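PDB 2RBD: BH2358 protein from Bacillus halodurans C-125, which is of unknown function but belongs to a family in the ferritin clan and has been proposed to be a spore coat protein. Local coordinates for residues N41-D45 / E46-N50; N50-D53 / E54-A58; D91-V94 / G95-F98. All coordinates share one frame; numbering follows the deposited sequence.

Overall arrangement
The chain is a bundle of four long helices, consistent with its place in the ferritin clan. Contact 1 is the turn between helices 16-42 and 46-72. Contact 2 follows directly on helix 46-72, shares N50 with contact 1, and has its centre about 11 Å away; T43 OG1 meets I52 CD1 at 3.4 Å. Contact 3 lies in the long connection before helix 100-124, centred about 15 Å from contact 1. H42 joins those two, since R97 NE lies 2.8 Å from H42 O, and both contacts touch the second subunit. Contact 2 stays about 9 Å from contact 3 at the nearest atoms. A tetraethylene glycol, probably from the crystallisation liquor, lies beside A55.

Contact 1 (N41-D45 / E46-N50); sequences NHTGD and EDLKN
D45 folds its carboxylate back over the start of helix 46-72 and takes the backbone N-H of L48 on OD1, with L48 N to D45 OD1 at 2.9 Å and the N-H pointing at the oxygen at 159°. The lone pair used is the anti one, on the side away from OD2. What brings the group there is chi1 of -171°, with CG anti to D45's own nitrogen. OD2 goes to K155 in a salt bridge, and K155 also pairs with D47 OD2; it probably offsets the repulsion between the two aspartates, whose OD1 (D45) and OD2 (D47) are 4.1 Å apart. The amino end of the helix would also be expected to favour a charged carboxylate here. D45 contributes its main chain as well: K49 N donates to D45 O at 3.0 Å, opening the regular i to i+4 pattern.

T43, modelled in two conformers, packs against the same turn. In the conformer described, its CG2 meets L48 CD2 at 3.9 Å, while OG1 bonds back to F39 O. L48 also rests on D100, L151 and W157. On the outer side K49 runs back along the loop and bends at chi3 (-57°), bringing CE to 3.6 Å from T43 O. K49 NZ and E46 OE2 form a salt bridge of 2.7 Å, reached on the syn side, somewhat out of the carboxylate plane; both residues have second conformers, so this pairing may not be permanent.

The D100 carboxylate takes the N-H groups of G44 and D45, tying the loop to helix 100-124. This is an aspartate N-cap starting the second of two consecutive helices joined by a short turn in a four-helix bundle.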
ATOM      1  N   ASN A  41     -23.257 -20.334  -0.879  1.00 15.13           N
ATOM      2  CA  ASN A  41     -24.668 -20.460  -1.228  1.00 13.96           C
ATOM      3  C   ASN A  41     -25.051 -19.871  -2.586  1.00 15.69           C
ATOM      4  O   ASN A  41     -26.064 -20.272  -3.162  1.00 18.61           O
ATOM      5  CB  ASN A  41     -25.518 -19.865  -0.122  1.00 14.39           C
ATOM      6  CG  ASN A  41     -25.545 -20.754   1.128  1.00 16.84           C
ATOM      7  OD1 ASN A  41     -25.575 -21.966   0.995  1.00 18.34           O
ATOM      8  ND2 ASN A  41     -25.578 -20.168   2.302  1.00 15.40           N
ATOM      9  N   HIS A  42     -24.270 -18.923  -3.095  1.00 12.99           N
ATOM     10  CA  HIS A  42     -24.503 -18.267  -4.380  1.00 12.97           C
ATOM     11  C   HIS A  42     -23.797 -18.951  -5.532  1.00 17.32           C
ATOM     12  O   HIS A  42     -24.036 -18.612  -6.651  1.00 16.67           O
ATOM     13  CB  HIS A  42     -23.974 -16.814  -4.363  1.00 13.13           C
ATOM     14  CG  HIS A  42     -24.814 -15.858  -3.588  1.00 14.07           C
ATOM     15  ND1 HIS A  42     -25.596 -14.905  -4.179  1.00 11.50           N
ATOM     16  CD2 HIS A  42     -24.982 -15.693  -2.260  1.00 11.13           C
ATOM     17  CE1 HIS A  42     -26.206 -14.183  -3.252  1.00 14.51           C
ATOM     18  NE2 HIS A  42     -25.849 -14.642  -2.068  1.00 12.59           N
ATOM     19  N   THR A  43     -22.895 -19.884  -5.301  1.00 16.00           N
ATOM     20  CA  THR A  43     -22.020 -20.439  -6.325  0.70 17.28           C
ATOM     21  C   THR A  43     -22.637 -21.689  -6.977  1.00 18.99           C
ATOM     22  O   THR A  43     -23.145 -22.548  -6.254  1.00 20.56           O
ATOM     23  CB  THR A  43     -20.658 -20.878  -5.661  0.70 20.07           C
ATOM     24  OG1 THR A  43     -20.003 -19.739  -5.052  0.70 21.14           O
ATOM     25  CG2 THR A  43     -19.724 -21.533  -6.676  0.70 17.51           C
ATOM     26  N   GLY A  44     -22.484 -21.807  -8.283  1.00 22.94           N
ATOM     27  CA  GLY A  44     -22.852 -23.022  -8.985  1.00 25.92           C
ATOM     28  C   GLY A  44     -21.647 -23.941  -9.161  1.00 28.50           C
ATOM     29  O   GLY A  44     -21.706 -25.158  -8.879  1.00 31.60           O
ATOM     30  N   ASP A  45     -20.552 -23.341  -9.601  1.00 23.48           N
ATOM     31  CA  ASP A  45     -19.377 -24.077  -9.986  1.00 20.42           C
ATOM     32  C   ASP A  45     -18.717 -24.814  -8.834  1.00 20.26           C
ATOM     33  O   ASP A  45     -18.330 -24.211  -7.849  1.00 18.20           O
ATOM     34  CB  ASP A  45     -18.417 -23.119 -10.652  1.00 19.71           C
ATOM     35  CG  ASP A  45     -17.270 -23.819 -11.276  1.00 24.67           C
ATOM     36  OD1 ASP A  45     -16.323 -24.141 -10.542  1.00 22.84           O
ATOM     37  OD2 ASP A  45     -17.293 -24.046 -12.506  1.00 26.61           O
ATOM     38  N   GLU A  46     -18.535 -26.123  -8.965  1.00 18.36           N
ATOM     39  CA  GLU A  46     -18.021 -26.904  -7.846  0.50 18.81           C
ATOM     40  C   GLU A  46     -16.522 -26.667  -7.571  1.00 16.06           C
ATOM     41  O   GLU A  46     -16.057 -26.802  -6.424  1.00 16.04           O
ATOM     42  CB  GLU A  46     -18.328 -28.397  -8.056  0.50 21.84           C
ATOM     43  CG  GLU A  46     -19.839 -28.722  -8.060  0.50 22.83           C
ATOM     44  CD  GLU A  46     -20.612 -28.191  -6.846  0.50 24.43           C
ATOM     45  OE1 GLU A  46     -20.231 -28.479  -5.696  0.50 26.68           O
ATOM     46  OE2 GLU A  46     -21.620 -27.477  -7.043  0.50 36.35           O
ATOM     47  N   ASP A  47     -15.768 -26.328  -8.605  1.00 15.50           N
ATOM     48  CA  ASP A  47     -14.347 -26.029  -8.453  1.00 16.37           C
ATOM     49  C   ASP A  47     -14.150 -24.723  -7.678  1.00 15.73           C
ATOM     50  O   ASP A  47     -13.291 -24.624  -6.813  1.00 16.51           O
ATOM     51  CB  ASP A  47     -13.660 -25.937  -9.806  1.00 16.06           C
ATOM     52  CG  ASP A  47     -13.708 -27.261 -10.589  1.00 23.49           C
ATOM     53  OD1 ASP A  47     -13.402 -28.279  -9.948  1.00 24.98           O
ATOM     54  OD2 ASP A  47     -14.035 -27.257 -11.809  1.00 28.54           O
ATOM     55  N   LEU A  48     -14.984 -23.738  -7.967  1.00 15.16           N
ATOM     56  CA  LEU A  48     -14.940 -22.499  -7.206  1.00 14.10           C
ATOM     57  C   LEU A  48     -15.388 -22.763  -5.780  1.00 14.73           C
ATOM     58  O   LEU A  48     -14.758 -22.280  -4.827  1.00 13.65           O
ATOM     59  CB  LEU A  48     -15.825 -21.456  -7.878  1.00 14.94           C
ATOM     60  CG  LEU A  48     -16.012 -20.133  -7.121  1.00 14.53           C
ATOM     61  CD1 LEU A  48     -14.671 -19.504  -6.820  1.00 12.83           C
ATOM     62  CD2 LEU A  48     -16.893 -19.157  -7.945  1.00 14.60           C
ATOM     63  N   LYS A  49     -16.450 -23.543  -5.593  1.00 13.98           N
ATOM     64  CA  LYS A  49     -16.922 -23.862  -4.264  0.70 14.98           C
ATOM     65  C   LYS A  49     -15.827 -24.502  -3.410  1.00 14.84           C
ATOM     66  O   LYS A  49     -15.636 -24.181  -2.232  1.00 16.24           O
ATOM     67  CB  LYS A  49     -18.112 -24.801  -4.363  0.70 18.00           C
ATOM     68  CG  LYS A  49     -19.042 -24.734  -3.202  0.70 24.70           C
ATOM     69  CD  LYS A  49     -20.347 -25.539  -3.476  0.70 23.97           C
ATOM     70  CE  LYS A  49     -21.102 -25.079  -4.747  0.70 36.27           C
ATOM     71  NZ  LYS A  49     -22.325 -25.910  -5.020  0.70 39.42           N
ATOM     72  N   ASN A  50     -15.071 -25.410  -4.018  1.00 14.85           N
ATOM     73  CA  ASN A  50     -14.023 -26.064  -3.288  1.00 15.17           C
ATOM     74  C   ASN A  50     -12.966 -25.088  -2.806  1.00 13.05           C
ATOM     75  O   ASN A  50     -12.437 -25.216  -1.714  1.00 14.52           O
ATOM     76  CB  ASN A  50     -13.333 -27.114  -4.152  1.00 16.31           C
ATOM     77  CG  ASN A  50     -14.149 -28.401  -4.291  1.00 21.82           C
ATOM     78  OD1 ASN A  50     -14.992 -28.724  -3.463  1.00 25.92           O
ATOM     79  ND2 ASN A  50     -13.870 -29.138  -5.361  1.00 23.66           N
TER
HETATM   80  O   HOH W   1     -24.095 -23.446  -4.103  1.00 39.41           O

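Contact 2 (N50-D53 / E54-A58); sequences NLID and EAIQA
Backbone bonds of the i to i+4 kind run from E54, A55, I56 and Q57 back to N50, L51, I52 and D53; A55 N to L51 O is 2.8 Å, and the straightest, I56 N to I52 O, has an N-H...O angle of 167°. This is a plain alpha-helical stretch in helix 46-72 of the ferritin-like four-helix bundle, with an inner face and an outer one.

I52 and I56 carry the inner face, one turn apart. The CG2 branch of I52 meets the CD1 end of I56 at 3.8 Å, the two side chains crossing at a slant. I56 also lies low over the preceding turn, its CG1 only 3.3 Å from I52 O. Both isoleucines reach I40 of helix 16-42, and I52 touches I103 and I107 of helix 100-124 as well. A55 keeps close to the helix, its CB 3.5 Å from L51 O, and faces F144 and the bound tetraethylene glycol.

Next to it, L51 and E54 lie side by side and point the same way. E54 is fully extended, with CG anti to the backbone nitrogen (chi1 180°), which carries its carboxylate alongside L51, where OE1 forms a salt bridge with K147. That same carboxylate oxygen, E54 OE1, lies 3.6 Å from the L51 methyl CD2, which sits well out of the carboxylate plane.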
ATOM      1  N   ASN A  50     -15.071 -25.410  -4.018  1.00 14.85           N
ATOM      2  CA  ASN A  50     -14.023 -26.064  -3.288  1.00 15.17           C
ATOM      3  C   ASN A  50     -12.966 -25.088  -2.806  1.00 13.05           C
ATOM      4  O   ASN A  50     -12.437 -25.216  -1.714  1.00 14.52           O
ATOM      5  CB  ASN A  50     -13.333 -27.114  -4.152  1.00 16.31           C
ATOM      6  CG  ASN A  50     -14.149 -28.401  -4.291  1.00 21.82           C
ATOM      7  OD1 ASN A  50     -14.992 -28.724  -3.463  1.00 25.92           O
ATOM      8  ND2 ASN A  50     -13.870 -29.138  -5.361  1.00 23.66           N
ATOM      9  N   LEU A  51     -12.628 -24.127  -3.646  1.00 13.71           N
ATOM     10  CA  LEU A  51     -11.623 -23.130  -3.286  1.00 13.14           C
ATOM     11  C   LEU A  51     -12.137 -22.153  -2.222  1.00 12.83           C
ATOM     12  O   LEU A  51     -11.376 -21.721  -1.354  1.00 13.23           O
ATOM     13  CB  LEU A  51     -11.121 -22.398  -4.525  1.00 12.60           C
ATOM     14  CG  LEU A  51     -10.086 -23.183  -5.352  1.00 17.90           C
ATOM     15  CD1 LEU A  51      -9.894 -22.611  -6.777  1.00 20.46           C
ATOM     16  CD2 LEU A  51      -8.734 -23.249  -4.609  1.00 19.55           C
ATOM     17  N   ILE A  52     -13.431 -21.826  -2.249  1.00 13.11           N
ATOM     18  CA  ILE A  52     -14.015 -20.962  -1.215  1.00 12.13           C
ATOM     19  C   ILE A  52     -13.929 -21.696   0.104  1.00 13.57           C
ATOM     20  O   ILE A  52     -13.540 -21.121   1.124  1.00 13.39           O
ATOM     21  CB  ILE A  52     -15.487 -20.585  -1.508  1.00 11.01           C
ATOM     22  CG1 ILE A  52     -15.676 -19.836  -2.824  1.00 16.73           C
ATOM     23  CG2 ILE A  52     -16.055 -19.789  -0.293  1.00 13.44           C
ATOM     24  CD1 ILE A  52     -17.139 -19.679  -3.225  1.00 15.47           C
ATOM     25  N   ASP A  53     -14.288 -22.989   0.096  1.00 14.30           N
ATOM     26  CA  ASP A  53     -14.180 -23.779   1.314  1.00 14.34           C
ATOM     27  C   ASP A  53     -12.737 -23.817   1.824  1.00 13.66           C
ATOM     28  O   ASP A  53     -12.472 -23.709   3.016  1.00 14.02           O
ATOM     29  CB  ASP A  53     -14.642 -25.216   1.060  1.00 16.81           C
ATOM     30  CG  ASP A  53     -16.145 -25.410   1.197  1.00 27.56           C
ATOM     31  OD1 ASP A  53     -16.817 -24.622   1.902  1.00 30.71           O
ATOM     32  OD2 ASP A  53     -16.659 -26.406   0.619  1.00 39.78           O
ATOM     33  N   GLU A  54     -11.787 -23.938   0.931  1.00 13.65           N
ATOM     34  CA  GLU A  54     -10.392 -23.941   1.324  1.00 14.45           C
ATOM     35  C   GLU A  54      -9.980 -22.601   1.930  1.00 14.28           C
ATOM     36  O   GLU A  54      -9.249 -22.562   2.910  1.00 15.25           O
ATOM     37  CB  GLU A  54      -9.532 -24.241   0.120  1.00 14.16           C
ATOM     38  CG  GLU A  54      -8.050 -24.256   0.470  1.00 23.05           C
ATOM     39  CD  GLU A  54      -7.118 -24.605  -0.666  1.00 25.91           C
ATOM     40  OE1 GLU A  54      -7.633 -25.066  -1.721  1.00 22.27           O
ATOM     41  OE2 GLU A  54      -5.878 -24.400  -0.434  1.00 26.15           O
ATOM     42  N   ALA A  55     -10.425 -21.517   1.320  1.00 14.81           N
ATOM     43  CA  ALA A  55     -10.142 -20.204   1.860  1.00 13.75           C
ATOM     44  C   ALA A  55     -10.686 -20.009   3.267  1.00 13.77           C
ATOM     45  O   ALA A  55      -9.989 -19.448   4.120  1.00 13.74           O
ATOM     46  CB  ALA A  55     -10.664 -19.110   0.940  1.00 12.75           C
ATOM     47  N   ILE A  56     -11.941 -20.425   3.477  1.00 11.57           N
ATOM     48  CA  ILE A  56     -12.561 -20.343   4.808  1.00 13.61           C
ATOM     49  C   ILE A  56     -11.717 -21.111   5.812  1.00 15.52           C
ATOM     50  O   ILE A  56     -11.411 -20.610   6.888  1.00 14.59           O
ATOM     51  CB  ILE A  56     -13.985 -20.872   4.765  1.00 12.30           C
ATOM     52  CG1 ILE A  56     -14.886 -19.924   3.940  1.00 13.98           C
ATOM     53  CG2 ILE A  56     -14.545 -21.042   6.194  1.00 14.45           C
ATOM     54  CD1 ILE A  56     -16.190 -20.562   3.430  1.00 12.01           C
ATOM     55  N   GLN A  57     -11.312 -22.318   5.474  1.00 14.67           N
ATOM     56  CA  GLN A  57     -10.553 -23.137   6.408  0.70 18.43           C
ATOM     57  C   GLN A  57      -9.182 -22.507   6.707  1.00 16.45           C
ATOM     58  O   GLN A  57      -8.720 -22.499   7.839  1.00 18.50           O
ATOM     59  CB  GLN A  57     -10.426 -24.555   5.821  0.70 18.26           C
ATOM     60  CG  GLN A  57      -9.966 -25.610   6.799  0.70 29.03           C
ATOM     61  CD  GLN A  57      -9.954 -27.018   6.202  0.70 28.49           C
ATOM     62  OE1 GLN A  57     -10.885 -27.435   5.486  0.70 33.24           O
ATOM     63  NE2 GLN A  57      -8.899 -27.757   6.511  0.70 28.74           N
ATOM     64  N   ALA A  58      -8.545 -21.971   5.673  1.00 16.63           N
ATOM     65  CA  ALA A  58      -7.243 -21.297   5.811  1.00 16.07           C
ATOM     66  C   ALA A  58      -7.343 -20.096   6.746  1.00 15.76           C
ATOM     67  O   ALA A  58      -6.501 -19.903   7.624  1.00 15.05           O
ATOM     68  CB  ALA A  58      -6.686 -20.893   4.441  1.00 15.02           C
TER
HETATM   69  O   HOH W   2      -9.417 -26.481  -2.716  1.00 25.42           O

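Contact 3 (D91-V94 / G95-F98); sequences DIPV and GARF
I92 lays its CG2 methyl over the backbone of the A96-R97 link, 3.9 Å from R97 CA and 4.2 Å from A96 CB. This branch stands anti to the I92 nitrogen and drops onto the turn, while the CD1 end heads off toward N41. P93 adds a second apolar contact, its CB 4.3 Å from A96 CB, so the alanine methyl is met by both residues.

Between these partners the chain makes a short 3-10 turn, in the long connection from helix 46-72 to helix 100-124. Its i to i+3 bonds are A96 N to P93 O, 2.9 Å, and R97 N to V94 O, 3.1 Å. Neither donor comes in along a lone pair: A96 N stands 49° out of the P93 carbonyl plane and R97 N 67° out of that of V94. V94 O is also the acceptor of a water at 2.8 Å, which gives a weak bond to R97 O too.

The R97 side chain, deposited in two conformers, starts against the turn, with CB 3.5 Å from V94 O. It then leaves, bent at chi2 to 113°, well off a staggered position, and NE donates to H42 O. H42 ND1 also takes the N-H of F98, and the two rings meet edge to face.

The same turn faces the second subunit: A96 O accepts from H42 NE2 and G95 O from N41 ND2 of that neighbouring subunit, and I92 packs on its A96.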
ATOM      1  N   ASP A  91     -33.360 -20.546  -5.307  1.00 18.84           N
ATOM      2  CA  ASP A  91     -34.243 -19.710  -4.528  1.00 19.55           C
ATOM      3  C   ASP A  91     -33.738 -18.289  -4.368  1.00 16.29           C
ATOM      4  O   ASP A  91     -34.413 -17.465  -3.772  1.00 17.71           O
ATOM      5  CB  ASP A  91     -34.409 -20.283  -3.147  1.00 19.12           C
ATOM      6  CG  ASP A  91     -35.237 -21.553  -3.125  1.00 31.80           C
ATOM      7  OD1 ASP A  91     -35.956 -21.824  -4.116  1.00 29.95           O
ATOM      8  OD2 ASP A  91     -35.169 -22.254  -2.096  1.00 31.07           O
ATOM      9  N   ILE A  92     -32.552 -17.995  -4.863  1.00 16.92           N
ATOM     10  CA  ILE A  92     -32.002 -16.641  -4.689  1.00 15.80           C
ATOM     11  C   ILE A  92     -32.554 -15.779  -5.816  1.00 14.54           C
ATOM     12  O   ILE A  92     -32.330 -16.092  -6.995  1.00 16.62           O
ATOM     13  CB  ILE A  92     -30.453 -16.590  -4.714  1.00 14.90           C
ATOM     14  CG1 ILE A  92     -29.849 -17.568  -3.680  1.00 17.27           C
ATOM     15  CG2 ILE A  92     -29.971 -15.160  -4.460  1.00 14.24           C
ATOM     16  CD1 ILE A  92     -28.314 -17.823  -3.827  1.00 14.39           C
ATOM     17  N   PRO A  93     -33.261 -14.680  -5.484  1.00 15.67           N
ATOM     18  CA  PRO A  93     -33.718 -13.770  -6.551  1.00 17.99           C
ATOM     19  C   PRO A  93     -32.547 -13.310  -7.416  1.00 17.41           C
ATOM     20  O   PRO A  93     -31.471 -12.992  -6.878  1.00 14.96           O
ATOM     21  CB  PRO A  93     -34.269 -12.590  -5.779  1.00 16.75           C
ATOM     22  CG  PRO A  93     -34.683 -13.153  -4.467  1.00 18.07           C
ATOM     23  CD  PRO A  93     -33.669 -14.199  -4.158  1.00 17.45           C
ATOM     24  N   VAL A  94     -32.738 -13.257  -8.747  1.00 16.00           N
ATOM     25  CA  VAL A  94     -31.666 -12.984  -9.680  0.60 18.53           C
ATOM     26  C   VAL A  94     -30.916 -11.691  -9.347  1.00 16.89           C
ATOM     27  O   VAL A  94     -29.703 -11.627  -9.375  1.00 17.45           O
ATOM     28  CB  VAL A  94     -32.224 -12.920 -11.119  0.60 21.80           C
ATOM     29  CG1 VAL A  94     -31.190 -12.366 -12.076  0.60 21.77           C
ATOM     30  CG2 VAL A  94     -32.686 -14.314 -11.546  0.60 22.10           C
ATOM     31  N   GLY A  95     -31.669 -10.662  -8.997  1.00 18.93           N
ATOM     32  CA  GLY A  95     -31.077  -9.357  -8.664  1.00 18.99           C
ATOM     33  C   GLY A  95     -30.238  -9.340  -7.384  1.00 18.31           C
ATOM     34  O   GLY A  95     -29.448  -8.430  -7.190  1.00 17.52           O
ATOM     35  N   ALA A  96     -30.391 -10.370  -6.546  1.00 14.39           N
ATOM     36  CA  ALA A  96     -29.620 -10.523  -5.300  1.00 15.18           C
ATOM     37  C   ALA A  96     -28.468 -11.498  -5.435  1.00 13.80           C
ATOM     38  O   ALA A  96     -27.657 -11.664  -4.512  1.00 12.67           O
ATOM     39  CB  ALA A  96     -30.564 -10.974  -4.177  1.00 13.44           C
ATOM     40  N   ARG A  97     -28.381 -12.154  -6.581  1.00 14.18           N
ATOM     41  CA  ARG A  97     -27.454 -13.276  -6.784  0.70 15.16           C
ATOM     42  C   ARG A  97     -26.090 -12.791  -7.238  1.00 15.20           C
ATOM     43  O   ARG A  97     -25.988 -12.009  -8.184  1.00 17.78           O
ATOM     44  CB  ARG A  97     -28.017 -14.234  -7.867  0.70 16.07           C
ATOM     45  CG  ARG A  97     -26.949 -15.112  -8.628  0.70 24.70           C
ATOM     46  CD  ARG A  97     -27.020 -16.600  -8.361  0.70 32.67           C
ATOM     47  NE  ARG A  97     -25.711 -17.270  -8.474  0.70 29.35           N
ATOM     48  CZ  ARG A  97     -25.125 -17.735  -9.578  0.70 28.09           C
ATOM     49  NH1 ARG A  97     -25.667 -17.562 -10.779  0.70 35.61           N
ATOM     50  NH2 ARG A  97     -23.921 -18.324  -9.490  0.70 28.01           N
ATOM     51  N   PHE A  98     -25.025 -13.298  -6.622  1.00 13.82           N
ATOM     52  CA  PHE A  98     -23.686 -13.115  -7.106  1.00 13.84           C
ATOM     53  C   PHE A  98     -23.336 -14.299  -7.966  1.00 16.70           C
ATOM     54  O   PHE A  98     -23.568 -15.443  -7.610  1.00 17.51           O
ATOM     55  CB  PHE A  98     -22.686 -12.975  -5.950  1.00 16.69           C
ATOM     56  CG  PHE A  98     -22.872 -11.684  -5.172  1.00 18.92           C
ATOM     57  CD1 PHE A  98     -22.279 -10.532  -5.573  1.00 28.12           C
ATOM     58  CD2 PHE A  98     -23.693 -11.649  -4.080  1.00 21.73           C
ATOM     59  CE1 PHE A  98     -22.501  -9.331  -4.845  1.00 24.56           C
ATOM     60  CE2 PHE A  98     -23.918 -10.457  -3.388  1.00 25.56           C
ATOM     61  CZ  PHE A  98     -23.333  -9.323  -3.796  1.00 20.96           C
TER
HETATM   62  O   HOH W   3     -27.521 -11.830 -11.113  1.00 30.68           O